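Side-chain contacts in RNA-binding protein Unr (PDB 4QQB), which binds RNA through cold-shock domains and regulates dosage compensation in both sexes of Drosophila, its first such domain associating with the msl-2 3'-UTR: residues A28-H33 with V50-T55; G9-L14 with G19-C24. One frame throughout, in Å; residues are numbered along the deposited sequence.

Contact 1: residues A28-H33 with V50-T55; sequences ARLFFH and VEFEMT. With nucleotides of chain A.
Leu30 turns its CG anti to the carbonyl carbon (chi1 -62°), which carries CD1 across to Phe52 and Met54. Phe52 holds its ring between its own backbone N and carbonyl carbon (chi1 61°) and meets that methyl obliquely. Leu30 CD1 lies 3.8 Å from Phe52 CE1 and 3.9 Å from Met54 CB. The leucine and methionine side chains cross at about a right angle. The touch is small and apolar, inside the barrel of this cold-shock domain, an OB-type fold. Ala65 and Ile21 help to line the same interior.

The alternate residues of 29-33 face outward and read the RNA. Arg29 is extended from CG to NE and brings its guanidinium edge to C13 of chain A. Its NH1 gives a hydrogen bond of 3.0 Å to N3 of C13, and its NH2 one of the same length to O2. One face of the Phe31 ring lies against the base of A12 of chain A, with N7 over its centre. One face of the His33 ring covers the base of C11 of chain A, with C5 offset toward the rim. At the edge of that ring, in its plane, His33 NE2 gives a 3.0 Å bond to C11 OP2.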
ATOM      1  N   ALA E  28     -20.705 -17.127  20.156  1.00102.14           N
ATOM      2  CA  ALA E  28     -20.054 -16.519  18.999  1.00 94.14           C
ATOM      3  C   ALA E  28     -18.545 -16.586  19.128  1.00 93.53           C
ATOM      4  O   ALA E  28     -18.002 -16.508  20.234  1.00 93.46           O
ATOM      5  CB  ALA E  28     -20.483 -15.071  18.852  1.00 92.18           C
ATOM      6  N   ARG E  29     -17.882 -16.715  17.982  1.00 91.66           N
ATOM      7  CA  ARG E  29     -16.424 -16.721  17.900  1.00 90.24           C
ATOM      8  C   ARG E  29     -15.954 -15.506  17.086  1.00 90.55           C
ATOM      9  O   ARG E  29     -16.013 -15.519  15.856  1.00 90.37           O
ATOM     10  CB  ARG E  29     -15.967 -18.022  17.245  1.00 86.78           C
ATOM     11  CG  ARG E  29     -14.468 -18.164  17.063  1.00 84.99           C
ATOM     12  CD  ARG E  29     -14.154 -19.543  16.509  1.00 85.65           C
ATOM     13  NE  ARG E  29     -12.726 -19.761  16.305  1.00 82.96           N
ATOM     14  CZ  ARG E  29     -12.027 -19.273  15.284  1.00 84.20           C
ATOM     15  NH1 ARG E  29     -12.613 -18.525  14.357  1.00 86.48           N
ATOM     16  NH2 ARG E  29     -10.728 -19.534  15.194  1.00 87.37           N
ATOM     17  N   LEU E  30     -15.490 -14.460  17.772  1.00 86.43           N
ATOM     18  CA  LEU E  30     -15.210 -13.172  17.124  1.00 82.22           C
ATOM     19  C   LEU E  30     -13.769 -13.003  16.669  1.00 80.96           C
ATOM     20  O   LEU E  30     -12.835 -13.503  17.287  1.00 78.77           O
ATOM     21  CB  LEU E  30     -15.564 -12.000  18.050  1.00 81.62           C
ATOM     22  CG  LEU E  30     -17.033 -11.859  18.467  1.00 84.74           C
ATOM     23  CD1 LEU E  30     -17.218 -10.640  19.357  1.00 84.95           C
ATOM     24  CD2 LEU E  30     -17.954 -11.785  17.257  1.00 86.98           C
ATOM     25  N   PHE E  31     -13.627 -12.272  15.570  1.00 84.46           N
ATOM     26  CA  PHE E  31     -12.344 -11.798  15.072  1.00 82.73           C
ATOM     27  C   PHE E  31     -11.933 -10.571  15.884  1.00 75.94           C
ATOM     28  O   PHE E  31     -12.782  -9.836  16.380  1.00 71.28           O
ATOM     29  CB  PHE E  31     -12.498 -11.428  13.585  1.00 86.68           C
ATOM     30  CG  PHE E  31     -11.301 -10.738  12.988  1.00 87.65           C
ATOM     31  CD1 PHE E  31     -11.146  -9.362  13.098  1.00 85.81           C
ATOM     32  CD2 PHE E  31     -10.335 -11.462  12.300  1.00 86.57           C
ATOM     33  CE1 PHE E  31     -10.044  -8.727  12.551  1.00 84.70           C
ATOM     34  CE2 PHE E  31      -9.234 -10.832  11.751  1.00 83.67           C
ATOM     35  CZ  PHE E  31      -9.088  -9.462  11.877  1.00 84.16           C
ATOM     36  N   PHE E  32     -10.632 -10.353  16.023  1.00 73.22           N
ATOM     37  CA  PHE E  32     -10.134  -9.102  16.585  1.00 74.63           C
ATOM     38  C   PHE E  32      -8.732  -8.814  16.077  1.00 72.76           C
ATOM     39  O   PHE E  32      -7.916  -9.725  15.953  1.00 74.29           O
ATOM     40  CB  PHE E  32     -10.157  -9.134  18.120  1.00 77.38           C
ATOM     41  CG  PHE E  32      -8.984  -9.841  18.739  1.00 77.86           C
ATOM     42  CD1 PHE E  32      -9.031 -11.202  18.988  1.00 78.48           C
ATOM     43  CD2 PHE E  32      -7.832  -9.141  19.079  1.00 80.58           C
ATOM     44  CE1 PHE E  32      -7.953 -11.854  19.566  1.00 80.14           C
ATOM     45  CE2 PHE E  32      -6.746  -9.784  19.648  1.00 79.23           C
ATOM     46  CZ  PHE E  32      -6.809 -11.144  19.892  1.00 81.22           C
ATOM     47  N   HIS E  33      -8.463  -7.547  15.785  1.00 73.53           N
ATOM     48  CA  HIS E  33      -7.150  -7.121  15.315  1.00 78.33           C
ATOM     49  C   HIS E  33      -6.323  -6.602  16.495  1.00 79.53           C
ATOM     50  O   HIS E  33      -6.869  -6.031  17.439  1.00 79.64           O
ATOM     51  CB  HIS E  33      -7.307  -6.037  14.244  1.00 79.47           C
ATOM     52  CG  HIS E  33      -6.042  -5.736  13.502  1.00 82.39           C
ATOM     53  ND1 HIS E  33      -5.461  -4.488  13.496  1.00 83.71           N
ATOM     54  CD2 HIS E  33      -5.240  -6.525  12.751  1.00 84.28           C
ATOM     55  CE1 HIS E  33      -4.357  -4.519  12.772  1.00 82.24           C
ATOM     56  NE2 HIS E  33      -4.204  -5.743  12.302  1.00 81.88           N
ATOM     57  N   VAL E  50     -10.115 -12.754  28.301  1.00 95.77           N
ATOM     58  CA  VAL E  50     -10.182 -11.352  27.870  1.00 89.37           C
ATOM     59  C   VAL E  50     -11.571 -10.723  27.985  1.00 90.59           C
ATOM     60  O   VAL E  50     -12.601 -11.413  27.917  1.00 79.45           O
ATOM     61  CB  VAL E  50      -9.708 -11.190  26.412  1.00 86.75           C
ATOM     62  CG1 VAL E  50      -8.199 -11.347  26.323  1.00 88.18           C
ATOM     63  CG2 VAL E  50     -10.407 -12.188  25.498  1.00 87.44           C
ATOM     64  N   GLU E  51     -11.566  -9.398  28.153  1.00 97.39           N
ATOM     65  CA  GLU E  51     -12.774  -8.574  28.203  1.00102.69           C
ATOM     66  C   GLU E  51     -12.767  -7.600  27.029  1.00101.52           C
ATOM     67  O   GLU E  51     -11.732  -7.018  26.691  1.00100.54           O
ATOM     68  CB  GLU E  51     -12.840  -7.795  29.517  1.00111.40           C
ATOM     69  CG  GLU E  51     -14.184  -7.125  29.777  1.00118.57           C
ATOM     70  CD  GLU E  51     -14.287  -6.525  31.168  1.00124.46           C
ATOM     71  OE1 GLU E  51     -15.399  -6.554  31.746  1.00128.29           O
ATOM     72  OE2 GLU E  51     -13.257  -6.034  31.683  1.00124.93           O
ATOM     73  N   PHE E  52     -13.935  -7.408  26.426  1.00 98.73           N
ATOM     74  CA  PHE E  52     -14.042  -6.689  25.161  1.00 96.37           C
ATOM     75  C   PHE E  52     -15.484  -6.284  24.896  1.00 97.92           C
ATOM     76  O   PHE E  52     -16.410  -6.805  25.517  1.00 95.30           O
ATOM     77  CB  PHE E  52     -13.594  -7.607  24.025  1.00 92.13           C
ATOM     78  CG  PHE E  52     -14.436  -8.846  23.902  1.00 85.93           C
ATOM     79  CD1 PHE E  52     -15.602  -8.842  23.152  1.00 83.38           C
ATOM     80  CD2 PHE E  52     -14.086 -10.002  24.574  1.00 82.95           C
ATOM     81  CE1 PHE E  52     -16.390  -9.978  23.057  1.00 81.03           C
ATOM     82  CE2 PHE E  52     -14.871 -11.138  24.486  1.00 80.73           C
ATOM     83  CZ  PHE E  52     -16.023 -11.127  23.725  1.00 80.11           C
ATOM     84  N   GLU E  53     -15.666  -5.380  23.941  1.00102.94           N
ATOM     85  CA  GLU E  53     -16.995  -5.021  23.464  1.00101.49           C
ATOM     86  C   GLU E  53     -17.188  -5.621  22.078  1.00 94.29           C
ATOM     87  O   GLU E  53     -16.340  -5.439  21.204  1.00 84.00           O
ATOM     88  CB  GLU E  53     -17.143  -3.499  23.404  1.00106.31           C
ATOM     89  CG  GLU E  53     -18.534  -3.028  22.992  1.00109.98           C
ATOM     90  CD  GLU E  53     -18.650  -1.516  22.882  1.00109.58           C
ATOM     91  OE1 GLU E  53     -17.670  -0.852  22.467  1.00103.68           O
ATOM     92  OE2 GLU E  53     -19.736  -0.992  23.204  1.00110.76           O
ATOM     93  N   MET E  54     -18.286  -6.348  21.878  1.00 94.25           N
ATOM     94  CA  MET E  54     -18.657  -6.760  20.532  1.00 98.02           C
ATOM     95  C   MET E  54     -19.176  -5.539  19.817  1.00 95.49           C
ATOM     96  O   MET E  54     -20.154  -4.936  20.239  1.00 98.93           O
ATOM     97  CB  MET E  54     -19.745  -7.831  20.501  1.00103.58           C
ATOM     98  CG  MET E  54     -20.504  -7.863  19.171  1.00109.05           C
ATOM     99  SD  MET E  54     -21.517  -9.335  18.935  1.00130.25           S
ATOM    100  CE  MET E  54     -22.967  -8.644  18.129  1.00119.68           C
ATOM    101  N   THR E  55     -18.497  -5.173  18.745  1.00 96.03           N
ATOM    102  CA  THR E  55     -19.022  -4.221  17.800  1.00 92.66           C
ATOM    103  C   THR E  55     -19.043  -4.931  16.467  1.00 92.73           C
ATOM    104  O   THR E  55     -18.734  -6.126  16.371  1.00 91.39           O
ATOM    105  CB  THR E  55     -18.142  -2.957  17.695  1.00 93.53           C
ATOM    106  OG1 THR E  55     -16.974  -3.228  16.910  1.00 93.95           O
ATOM    107  CG2 THR E  55     -17.726  -2.476  19.072  1.00 93.73           C
TER
ATOM    108  P     C A  11      -2.841  -6.532   8.670  1.00 65.31           P
ATOM    109  OP1   C A  11      -2.758  -5.099   8.326  1.00 63.80           O
ATOM    110  OP2   C A  11      -2.621  -6.956  10.066  1.00 61.20           O
ATOM    111  O5'   C A  11      -4.251  -7.075   8.166  1.00 65.94           O
ATOM    112  C5'   C A  11      -4.708  -8.392   8.513  1.00 68.81           C
ATOM    113  C4'   C A  11      -6.212  -8.405   8.644  1.00 71.28           C
ATOM    114  O4'   C A  11      -6.619  -7.505   9.712  1.00 72.10           O
ATOM    115  C3'   C A  11      -6.979  -7.954   7.405  1.00 74.06           C
ATOM    116  O3'   C A  11      -8.121  -8.781   7.207  1.00 74.83           O
ATOM    117  C2'   C A  11      -7.403  -6.534   7.760  1.00 70.26           C
ATOM    118  O2'   C A  11      -8.547  -6.107   7.054  1.00 69.91           O
ATOM    119  C1'   C A  11      -7.671  -6.680   9.253  1.00 71.25           C
ATOM    120  N1    C A  11      -7.636  -5.413  10.004  1.00 70.72           N
ATOM    121  C2    C A  11      -8.795  -4.964  10.656  1.00 70.71           C
ATOM    122  O2    C A  11      -9.831  -5.641  10.580  1.00 69.73           O
ATOM    123  N3    C A  11      -8.755  -3.802  11.346  1.00 71.99           N
ATOM    124  C4    C A  11      -7.620  -3.100  11.406  1.00 73.95           C
ATOM    125  N4    C A  11      -7.626  -1.960  12.098  1.00 72.87           N
ATOM    126  C5    C A  11      -6.430  -3.534  10.751  1.00 75.48           C
ATOM    127  C6    C A  11      -6.480  -4.688  10.073  1.00 70.92           C
ATOM    128  P     A A  12      -8.144  -9.854   6.024  1.00 75.49           P
ATOM    129  OP1   A A  12      -6.760  -9.966   5.468  1.00 73.13           O
ATOM    130  OP2   A A  12      -9.273  -9.512   5.129  1.00 70.29           O
ATOM    131  O5'   A A  12      -8.579 -11.188   6.779  1.00 73.01           O
ATOM    132  C5'   A A  12      -7.628 -12.226   7.080  1.00 73.68           C
ATOM    133  C4'   A A  12      -8.346 -13.448   7.588  1.00 71.60           C
ATOM    134  O4'   A A  12      -9.188 -13.056   8.703  1.00 73.07           O
ATOM    135  C3'   A A  12      -9.272 -14.128   6.579  1.00 74.41           C
ATOM    136  O3'   A A  12      -9.263 -15.545   6.734  1.00 74.09           O
ATOM    137  C2'   A A  12     -10.636 -13.528   6.911  1.00 73.02           C
ATOM    138  O2'   A A  12     -11.744 -14.346   6.603  1.00 73.29           O
ATOM    139  C1'   A A  12     -10.537 -13.384   8.423  1.00 73.23           C
ATOM    140  N9    A A  12     -11.389 -12.340   8.988  1.00 71.83           N
ATOM    141  C8    A A  12     -11.201 -10.982   8.943  1.00 70.81           C
ATOM    142  N7    A A  12     -12.122 -10.300   9.578  1.00 70.40           N
ATOM    143  C5    A A  12     -12.973 -11.275  10.077  1.00 72.67           C
ATOM    144  C6    A A  12     -14.152 -11.201  10.842  1.00 78.20           C
ATOM    145  N6    A A  12     -14.698 -10.054  11.252  1.00 78.80           N
ATOM    146  N1    A A  12     -14.755 -12.362  11.178  1.00 79.30           N
ATOM    147  C2    A A  12     -14.209 -13.513  10.761  1.00 78.61           C
ATOM    148  N3    A A  12     -13.108 -13.709  10.037  1.00 75.12           N
ATOM    149  C4    A A  12     -12.531 -12.536   9.725  1.00 72.07           C
ATOM    150  P     C A  13      -8.213 -16.452   5.920  1.00 72.77           P
ATOM    151  OP1   C A  13      -7.164 -15.569   5.345  1.00 70.88           O
ATOM    152  OP2   C A  13      -8.985 -17.338   5.020  1.00 75.63           O
ATOM    153  O5'   C A  13      -7.577 -17.365   7.061  1.00 70.99           O
ATOM    154  C5'   C A  13      -6.345 -17.008   7.716  1.00 70.53           C
ATOM    155  C4'   C A  13      -6.230 -17.709   9.052  1.00 72.64           C
ATOM    156  O4'   C A  13      -7.317 -17.291   9.929  1.00 74.32           O
ATOM    157  C3'   C A  13      -6.301 -19.231   9.005  1.00 71.89           C
ATOM    158  O3'   C A  13      -5.472 -19.804  10.008  1.00 72.92           O
ATOM    159  C2'   C A  13      -7.765 -19.506   9.317  1.00 72.51           C
ATOM    160  O2'   C A  13      -8.018 -20.801   9.816  1.00 75.25           O
ATOM    161  C1'   C A  13      -8.044 -18.427  10.358  1.00 73.60           C
ATOM    162  N1    C A  13      -9.466 -18.069  10.442  1.00 73.79           N
ATOM    163  C2    C A  13     -10.218 -18.515  11.534  1.00 78.02           C
ATOM    164  O2    C A  13      -9.659 -19.185  12.415  1.00 82.23           O
ATOM    165  N3    C A  13     -11.531 -18.195  11.605  1.00 77.84           N
ATOM    166  C4    C A  13     -12.096 -17.471  10.636  1.00 75.95           C
ATOM    167  N4    C A  13     -13.392 -17.179  10.746  1.00 76.79           N
ATOM    168  C5    C A  13     -11.354 -17.011   9.511  1.00 78.90           C
ATOM    169  C6    C A  13     -10.056 -17.335   9.452  1.00 77.42           C
TER

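Contact 2: residues G9-L14 with G19-C24; sequences GIIEKL and GFIQCC. With nucleotides of chain A.
The first beta hairpin of the cold-shock domain pairs 9-14 with 19-23 antiparallel, with a classic beta bulge. Glu12 and Lys13 both face Phe20. Glu12 N gives a 2.8 Å hydrogen bond to Phe20 O, and Lys13 N adds a weak one to the same oxygen. Phe20 N returns a 2.9 Å bond to Lys13 O. On the Ile10 side of the bulge, Ile10 and Gln22 form a hydrogen-bonded pair through both backbones.

With CG anti to its carbonyl carbon (chi1 -64°), Phe20 holds its ring on the RNA side, one face against the C13 base of chain A, and Phe20 CZ lies 3.3 Å from C13 N3. Replacing Phe20 by alanine would remove the ring, and the C13 base would probably lose its aromatic support and be freer to shift. Lys13 reaches out along an extended chain, and its NZ bonds OP2 of G14 of chain A at 2.8 Å. Glu12 and Gln22 run side by side, with Glu12 CG 3.5 Å from Gln22 CG. Their carboxylate and amide planes are nearly coplanar, 26° apart.

The other face of the hairpin carries Ile11 and Ile21, and Ile11 CD1 lies 4.0 Å from Ile21 CG1. Both isoleucines pack on Val50 of strand 49-56. Strand 29-33 borders 18-23, and 49-56 borders 7-14.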
ATOM      1  N   GLY E   9     -14.473 -13.336  27.183  1.00 93.42           N
ATOM      2  CA  GLY E   9     -14.180 -14.463  26.297  1.00 92.77           C
ATOM      3  C   GLY E   9     -12.774 -15.016  26.472  1.00 91.49           C
ATOM      4  O   GLY E   9     -11.951 -14.449  27.201  1.00 88.69           O
ATOM      5  N   ILE E  10     -12.504 -16.132  25.796  1.00 89.86           N
ATOM      6  CA  ILE E  10     -11.196 -16.787  25.847  1.00 91.53           C
ATOM      7  C   ILE E  10     -10.539 -16.731  24.471  1.00 86.29           C
ATOM      8  O   ILE E  10     -11.218 -16.884  23.450  1.00 87.60           O
ATOM      9  CB  ILE E  10     -11.309 -18.282  26.240  1.00 98.49           C
ATOM     10  CG1 ILE E  10     -12.407 -18.524  27.293  1.00103.42           C
ATOM     11  CG2 ILE E  10      -9.960 -18.815  26.717  1.00 97.82           C
ATOM     12  CD1 ILE E  10     -12.178 -17.829  28.618  1.00108.06           C
ATOM     13  N   ILE E  11      -9.220 -16.547  24.451  1.00 77.96           N
ATOM     14  CA  ILE E  11      -8.448 -16.578  23.206  1.00 75.26           C
ATOM     15  C   ILE E  11      -8.474 -17.992  22.594  1.00 74.27           C
ATOM     16  O   ILE E  11      -8.002 -18.954  23.190  1.00 72.54           O
ATOM     17  CB  ILE E  11      -6.978 -16.145  23.429  1.00 75.63           C
ATOM     18  CG1 ILE E  11      -6.888 -14.722  24.010  1.00 75.01           C
ATOM     19  CG2 ILE E  11      -6.181 -16.235  22.132  1.00 74.34           C
ATOM     20  CD1 ILE E  11      -7.306 -13.620  23.066  1.00 77.45           C
ATOM     21  N   GLU E  12      -9.028 -18.093  21.394  1.00 76.69           N
ATOM     22  CA  GLU E  12      -9.218 -19.362  20.698  1.00 82.40           C
ATOM     23  C   GLU E  12      -8.061 -19.702  19.755  1.00 83.60           C
ATOM     24  O   GLU E  12      -7.695 -20.870  19.596  1.00 79.65           O
ATOM     25  CB  GLU E  12     -10.512 -19.286  19.883  1.00 90.51           C
ATOM     26  CG  GLU E  12     -11.605 -20.253  20.297  1.00 94.40           C
ATOM     27  CD  GLU E  12     -11.737 -21.425  19.341  1.00100.65           C
ATOM     28  OE1 GLU E  12     -12.892 -21.809  19.037  1.00101.44           O
ATOM     29  OE2 GLU E  12     -10.689 -21.943  18.881  1.00104.63           O
ATOM     30  N   LYS E  13      -7.532 -18.673  19.098  1.00 86.58           N
ATOM     31  CA  LYS E  13      -6.436 -18.817  18.146  1.00 85.87           C
ATOM     32  C   LYS E  13      -5.790 -17.465  17.896  1.00 84.34           C
ATOM     33  O   LYS E  13      -6.472 -16.436  17.930  1.00 81.04           O
ATOM     34  CB  LYS E  13      -6.942 -19.373  16.812  1.00 87.76           C
ATOM     35  CG  LYS E  13      -5.874 -19.373  15.728  1.00 89.01           C
ATOM     36  CD  LYS E  13      -6.165 -20.338  14.595  1.00 89.70           C
ATOM     37  CE  LYS E  13      -4.876 -20.702  13.874  1.00 90.78           C
ATOM     38  NZ  LYS E  13      -5.104 -21.761  12.855  1.00 95.34           N
ATOM     39  N   LEU E  14      -4.483 -17.481  17.627  1.00 83.39           N
ATOM     40  CA  LEU E  14      -3.735 -16.269  17.309  1.00 83.66           C
ATOM     41  C   LEU E  14      -2.940 -16.394  16.013  1.00 85.41           C
ATOM     42  O   LEU E  14      -2.360 -17.441  15.726  1.00 88.96           O
ATOM     43  CB  LEU E  14      -2.771 -15.942  18.440  1.00 86.06           C
ATOM     44  CG  LEU E  14      -3.412 -15.641  19.789  1.00 91.88           C
ATOM     45  CD1 LEU E  14      -2.331 -15.492  20.845  1.00 95.14           C
ATOM     46  CD2 LEU E  14      -4.267 -14.384  19.727  1.00 95.25           C
ATOM     47  N   GLY E  19      -6.547 -12.257  15.915  1.00 75.59           N
ATOM     48  CA  GLY E  19      -6.886 -13.484  16.612  1.00 80.46           C
ATOM     49  C   GLY E  19      -8.374 -13.742  16.640  1.00 82.20           C
ATOM     50  O   GLY E  19      -9.167 -12.989  16.057  1.00 82.20           O
ATOM     51  N   PHE E  20      -8.748 -14.822  17.318  1.00 80.80           N
ATOM     52  CA  PHE E  20     -10.145 -15.172  17.466  1.00 80.47           C
ATOM     53  C   PHE E  20     -10.459 -15.512  18.910  1.00 80.94           C
ATOM     54  O   PHE E  20      -9.631 -16.075  19.623  1.00 76.52           O
ATOM     55  CB  PHE E  20     -10.499 -16.317  16.534  1.00 81.63           C
ATOM     56  CG  PHE E  20     -10.366 -15.963  15.084  1.00 82.03           C
ATOM     57  CD1 PHE E  20      -9.142 -16.075  14.439  1.00 82.83           C
ATOM     58  CD2 PHE E  20     -11.456 -15.499  14.371  1.00 82.64           C
ATOM     59  CE1 PHE E  20      -9.009 -15.745  13.106  1.00 81.67           C
ATOM     60  CE2 PHE E  20     -11.335 -15.168  13.036  1.00 82.92           C
ATOM     61  CZ  PHE E  20     -10.108 -15.290  12.402  1.00 84.64           C
ATOM     62  N   ILE E  21     -11.672 -15.155  19.321  1.00 83.70           N
ATOM     63  CA  ILE E  21     -12.083 -15.204  20.711  1.00 84.96           C
ATOM     64  C   ILE E  21     -13.379 -15.987  20.858  1.00 87.42           C
ATOM     65  O   ILE E  21     -14.360 -15.679  20.181  1.00 84.93           O
ATOM     66  CB  ILE E  21     -12.311 -13.773  21.235  1.00 83.28           C
ATOM     67  CG1 ILE E  21     -10.968 -13.099  21.510  1.00 84.82           C
ATOM     68  CG2 ILE E  21     -13.172 -13.783  22.491  1.00 85.99           C
ATOM     69  CD1 ILE E  21     -11.077 -11.617  21.804  1.00 88.11           C
ATOM     70  N   GLN E  22     -13.391 -16.989  21.739  1.00 88.93           N
ATOM     71  CA  GLN E  22     -14.648 -17.636  22.110  1.00 92.41           C
ATOM     72  C   GLN E  22     -15.303 -16.785  23.178  1.00 94.83           C
ATOM     73  O   GLN E  22     -14.706 -16.530  24.224  1.00 87.88           O
ATOM     74  CB  GLN E  22     -14.458 -19.075  22.609  1.00 92.95           C
ATOM     75  CG  GLN E  22     -14.893 -20.154  21.614  1.00 95.65           C
ATOM     76  CD  GLN E  22     -16.354 -20.059  21.192  1.00100.70           C
ATOM     77  OE1 GLN E  22     -16.729 -20.528  20.111  1.00 99.31           O
ATOM     78  NE2 GLN E  22     -17.185 -19.446  22.035  1.00101.54           N
ATOM     79  N   CYS E  23     -16.521 -16.330  22.893  1.00101.95           N
ATOM     80  CA  CYS E  23     -17.267 -15.482  23.816  1.00107.71           C
ATOM     81  C   CYS E  23     -17.919 -16.329  24.897  1.00105.87           C
ATOM     82  O   CYS E  23     -18.458 -17.401  24.620  1.00 98.12           O
ATOM     83  CB  CYS E  23     -18.340 -14.690  23.069  1.00112.35           C
ATOM     84  SG  CYS E  23     -17.706 -13.502  21.864  1.00111.11           S
ATOM     85  N   CYS E  24     -17.870 -15.840  26.130  1.00109.35           N
ATOM     86  CA  CYS E  24     -18.418 -16.580  27.260  1.00111.16           C
ATOM     87  C   CYS E  24     -19.922 -16.389  27.352  1.00110.42           C
ATOM     88  O   CYS E  24     -20.676 -17.359  27.285  1.00106.45           O
ATOM     89  CB  CYS E  24     -17.744 -16.147  28.556  1.00112.03           C
ATOM     90  SG  CYS E  24     -15.981 -16.534  28.579  1.00116.48           S
TER
ATOM     91  P     C A  13      -8.213 -16.452   5.920  1.00 72.77           P
ATOM     92  OP1   C A  13      -7.164 -15.569   5.345  1.00 70.88           O
ATOM     93  OP2   C A  13      -8.985 -17.338   5.020  1.00 75.63           O
ATOM     94  O5'   C A  13      -7.577 -17.365   7.061  1.00 70.99           O
ATOM     95  C5'   C A  13      -6.345 -17.008   7.716  1.00 70.53           C
ATOM     96  C4'   C A  13      -6.230 -17.709   9.052  1.00 72.64           C
ATOM     97  O4'   C A  13      -7.317 -17.291   9.929  1.00 74.32           O
ATOM     98  C3'   C A  13      -6.301 -19.231   9.005  1.00 71.89           C
ATOM     99  O3'   C A  13      -5.472 -19.804  10.008  1.00 72.92           O
ATOM    100  C2'   C A  13      -7.765 -19.506   9.317  1.00 72.51           C
ATOM    101  O2'   C A  13      -8.018 -20.801   9.816  1.00 75.25           O
ATOM    102  C1'   C A  13      -8.044 -18.427  10.358  1.00 73.60           C
ATOM    103  N1    C A  13      -9.466 -18.069  10.442  1.00 73.79           N
ATOM    104  C2    C A  13     -10.218 -18.515  11.534  1.00 78.02           C
ATOM    105  O2    C A  13      -9.659 -19.185  12.415  1.00 82.23           O
ATOM    106  N3    C A  13     -11.531 -18.195  11.605  1.00 77.84           N
ATOM    107  C4    C A  13     -12.096 -17.471  10.636  1.00 75.95           C
ATOM    108  N4    C A  13     -13.392 -17.179  10.746  1.00 76.79           N
ATOM    109  C5    C A  13     -11.354 -17.011   9.511  1.00 78.90           C
ATOM    110  C6    C A  13     -10.056 -17.335   9.452  1.00 77.42           C
ATOM    111  P     G A  14      -4.372 -20.881   9.603  1.00 74.51           P
ATOM    112  OP1   G A  14      -5.079 -22.075   9.065  1.00 71.06           O
ATOM    113  OP2   G A  14      -3.427 -21.032  10.742  1.00 70.93           O
ATOM    114  O5'   G A  14      -3.599 -20.151   8.419  1.00 72.95           O
ATOM    115  C5'   G A  14      -3.566 -20.718   7.102  1.00 76.28           C
ATOM    116  C4'   G A  14      -2.258 -20.387   6.433  1.00 79.19           C
ATOM    117  O4'   G A  14      -2.347 -19.053   5.882  1.00 77.55           O
ATOM    118  C3'   G A  14      -1.022 -20.451   7.331  1.00 81.50           C
ATOM    119  O3'   G A  14      -0.063 -21.461   6.958  1.00 89.18           O
ATOM    120  C2'   G A  14      -0.597 -18.984   7.521  1.00 80.75           C
ATOM    121  O2'   G A  14       0.790 -18.735   7.426  1.00 80.07           O
ATOM    122  C1'   G A  14      -1.306 -18.243   6.384  1.00 83.24           C
ATOM    123  N9    G A  14      -1.894 -16.965   6.774  1.00 87.68           N
ATOM    124  C8    G A  14      -2.792 -16.748   7.792  1.00 88.47           C
ATOM    125  N7    G A  14      -3.172 -15.502   7.884  1.00 88.26           N
ATOM    126  C5    G A  14      -2.502 -14.861   6.850  1.00 91.39           C
ATOM    127  C6    G A  14      -2.525 -13.501   6.445  1.00 94.47           C
ATOM    128  O6    G A  14      -3.161 -12.560   6.937  1.00 99.22           O
ATOM    129  N1    G A  14      -1.694 -13.279   5.351  1.00 94.09           N
ATOM    130  C2    G A  14      -0.942 -14.242   4.722  1.00 91.78           C
ATOM    131  N2    G A  14      -0.205 -13.833   3.679  1.00 89.47           N
ATOM    132  N3    G A  14      -0.917 -15.514   5.087  1.00 91.89           N
ATOM    133  C4    G A  14      -1.715 -15.751   6.151  1.00 90.52           C
TER

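Overall arrangement
From the N terminus, strand 7-14 runs into a short loop and returns as 18-23. Contact 2 closes this tight hairpin first. The chain then turns into strand 29-33, which lies beside 18-23. A longer, mostly non-strand stretch leads to strand 49-56, which lies beside 7-14. Contact 1 closes that second loop. The two contacts are in series, and neither encloses the other. Their centres are about 7 Å apart. In the sheet, the hairpin of contact 2 separates the two strands of contact 1, which meet through side chains in the interior. Backbone hydrogen bonds, Leu30 with Ile21 and Val50 with Gly9, probably join the contacts, and Phe52 packs on Cys23. Outward residues of both bind the same RNA strand.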